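Local coordinates for endoglucanase (Clostridium thermocellum, PDB 2YIK), which probably cleaves internal beta-1,4-glucosidic bonds of cellulose, as a family 9 glycoside hydrolase does, at residues I209-P214 / E256-G261. Numbering follows the deposited sequence.
Sequences ITKEKP and EKNPKG
Asn258, the first residue to leave helical geometry after helix 238-257, meets Lys211 where two surface segments come together. The two side chains cross at about a right angle, the Asn258 amide group lying against Lys211 CB and, farther along, near CE; Asn258 CG stands 4.1 Å from Lys211 CB. A bend at chi3 (-61°) places that CE beside the amide. This is van der Waals contact, as no hydrogen bond links the two segments.

At Pro259 the contact turns apolar: Pro259 CB touches Pro214 CG at 4.1 Å. Its backbone comes nearer still, Pro259 O lying 3.4 Å from Pro214 CB and 3.5 Å from Pro214 CG, so the Pro214 ring rests against the peptide chain as well as against the other proline. The Lys260 side chain leaves the backbone away from 209-214, and its chain carries NZ back to the helix end. There Lys260 NZ donates to Glu256 O at 2.7 Å, from above the carbonyl plane, and to Asn258 O at 2.9 Å, with a C=O...N angle of 155°. Two carbonyls at and just past the helix terminus, with a weak third bond to Ala255 O, thus grip one ammonium group, which ties the departing chain to its own helix. At Gly261 the backbone slides beside the proline, Gly261 N coming within 3.5 Å of Pro214 CB; that N-H is bonded to Thr216 OG1.

On the opposing loop, a type I turn from Thr210 to Lys213 follows strand 206-209, and Pro214 then leads into helix 216-233. The contact, surface packing away from the metal sites, therefore joins this strand-to-helix connection to the exit of helix 238-257; the two helices are consecutive in the helical (alpha/alpha)6 barrel of family 9 catalytic domains.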
loop_
_atom_site.group_PDB
_atom_site.type_symbol
_atom_site.label_atom_id
_atom_site.label_comp_id
_atom_site.label_asym_id
_atom_site.label_seq_id
_atom_site.Cartn_x
_atom_site.Cartn_y
_atom_site.Cartn_z
ATOM N N ILE A 209 -18.348 1.621 5.729
ATOM C CA ILE A 209 -18.166 1.397 7.159
ATOM C C ILE A 209 -19.004 2.495 7.807
ATOM O O ILE A 209 -18.988 3.653 7.379
ATOM C CB ILE A 209 -16.699 1.534 7.636
ATOM C CG1 ILE A 209 -15.896 0.310 7.204
ATOM C CG2 ILE A 209 -16.646 1.620 9.165
ATOM C CD1 ILE A 209 -14.846 0.618 6.187
ATOM N N THR A 210 -19.716 2.106 8.850
ATOM C CA THR A 210 -20.628 2.966 9.576
ATOM C C THR A 210 -20.367 2.754 11.071
ATOM O O THR A 210 -19.684 1.801 11.445
ATOM C CB THR A 210 -22.060 2.536 9.155
ATOM O OG1 THR A 210 -22.555 3.428 8.152
ATOM C CG2 THR A 210 -22.976 2.451 10.314
ATOM N N LYS A 211 -20.894 3.624 11.928
ATOM C CA LYS A 211 -20.684 3.451 13.361
ATOM C C LYS A 211 -21.457 2.227 13.867
ATOM O O LYS A 211 -21.266 1.787 15.001
ATOM C CB LYS A 211 -21.152 4.689 14.126
ATOM C CG LYS A 211 -22.667 4.778 14.320
ATOM C CD LYS A 211 -23.084 6.154 14.818
ATOM C CE LYS A 211 -22.454 6.482 16.162
ATOM N NZ LYS A 211 -23.251 5.922 17.302
ATOM N N GLU A 212 -22.323 1.679 13.020
ATOM C CA GLU A 212 -23.142 0.533 13.400
ATOM C C GLU A 212 -22.416 -0.814 13.449
ATOM O O GLU A 212 -22.928 -1.770 14.026
ATOM C CB GLU A 212 -24.373 0.471 12.490
ATOM C CG GLU A 212 -25.179 1.769 12.568
ATOM C CD GLU A 212 -26.516 1.719 11.863
ATOM O OE1 GLU A 212 -26.761 0.778 11.081
ATOM O OE2 GLU A 212 -27.328 2.643 12.084
ATOM N N LYS A 213 -21.224 -0.886 12.863
ATOM C CA LYS A 213 -20.434 -2.117 12.888
ATOM C C LYS A 213 -18.962 -1.712 12.763
ATOM O O LYS A 213 -18.624 -0.843 11.971
ATOM C CB LYS A 213 -20.839 -3.050 11.741
ATOM C CG LYS A 213 -20.479 -4.518 11.981
ATOM C CD LYS A 213 -21.070 -5.435 10.906
ATOM C CE LYS A 213 -20.838 -6.918 11.227
ATOM N NZ LYS A 213 -21.300 -7.823 10.124
ATOM N N PRO A 214 -18.071 -2.335 13.555
ATOM C CA PRO A 214 -16.641 -2.008 13.515
ATOM C C PRO A 214 -15.976 -2.171 12.154
ATOM O O PRO A 214 -16.332 -3.054 11.373
ATOM C CB PRO A 214 -16.033 -2.950 14.560
ATOM C CG PRO A 214 -17.175 -3.191 15.518
ATOM C CD PRO A 214 -18.338 -3.375 14.565
ATOM N N GLU A 256 -11.147 5.454 16.883
ATOM C CA GLU A 256 -10.933 5.515 18.323
ATOM C C GLU A 256 -12.227 5.467 19.132
ATOM O O GLU A 256 -12.357 4.680 20.061
ATOM C CB GLU A 256 -10.176 6.792 18.683
ATOM C CG GLU A 256 -9.839 6.906 20.153
ATOM C CD GLU A 256 -9.182 8.220 20.501
ATOM O OE1 GLU A 256 -8.525 8.815 19.625
ATOM O OE2 GLU A 256 -9.308 8.655 21.660
ATOM N N LYS A 257 -13.174 6.321 18.755
ATOM C CA LYS A 257 -14.461 6.456 19.430
ATOM C C LYS A 257 -15.439 5.294 19.340
ATOM O O LYS A 257 -16.211 5.060 20.269
ATOM C CB LYS A 257 -15.163 7.713 18.920
ATOM C CG LYS A 257 -14.918 8.965 19.757
ATOM C CD LYS A 257 -13.453 9.150 20.122
ATOM C CE LYS A 257 -13.265 10.378 21.027
ATOM N NZ LYS A 257 -13.738 11.640 20.356
ATOM N N ASN A 258 -15.419 4.569 18.230
ATOM C CA ASN A 258 -16.358 3.471 18.044
ATOM C C ASN A 258 -15.821 2.086 18.414
ATOM O O ASN A 258 -14.612 1.886 18.515
ATOM C CB ASN A 258 -16.858 3.492 16.594
ATOM C CG ASN A 258 -17.643 4.766 16.267
ATOM O OD1 ASN A 258 -17.318 5.494 15.326
ATOM N ND2 ASN A 258 -18.685 5.034 17.052
ATOM N N PRO A 259 -16.727 1.117 18.652
ATOM C CA PRO A 259 -16.313 -0.246 19.010
ATOM C C PRO A 259 -15.275 -0.800 18.032
ATOM O O PRO A 259 -15.346 -0.569 16.826
ATOM C CB PRO A 259 -17.631 -1.017 18.985
ATOM C CG PRO A 259 -18.588 0.011 19.543
ATOM C CD PRO A 259 -18.192 1.256 18.749
ATOM N N LYS A 260 -14.322 -1.544 18.576
ATOM C CA LYS A 260 -13.226 -2.116 17.808
ATOM C C LYS A 260 -13.526 -3.450 17.119
ATOM O O LYS A 260 -14.272 -4.281 17.637
ATOM C CB LYS A 260 -12.018 -2.281 18.732
ATOM C CG LYS A 260 -11.627 -1.002 19.484
ATOM C CD LYS A 260 -11.123 0.086 18.527
ATOM C CE LYS A 260 -10.815 1.394 19.252
ATOM N NZ LYS A 260 -12.040 2.041 19.800
ATOM N N GLY A 261 -12.926 -3.643 15.946
ATOM C CA GLY A 261 -13.105 -4.872 15.196
ATOM C C GLY A 261 -12.608 -4.699 13.773
ATOM O O GLY A 261 -12.263 -3.590 13.365
#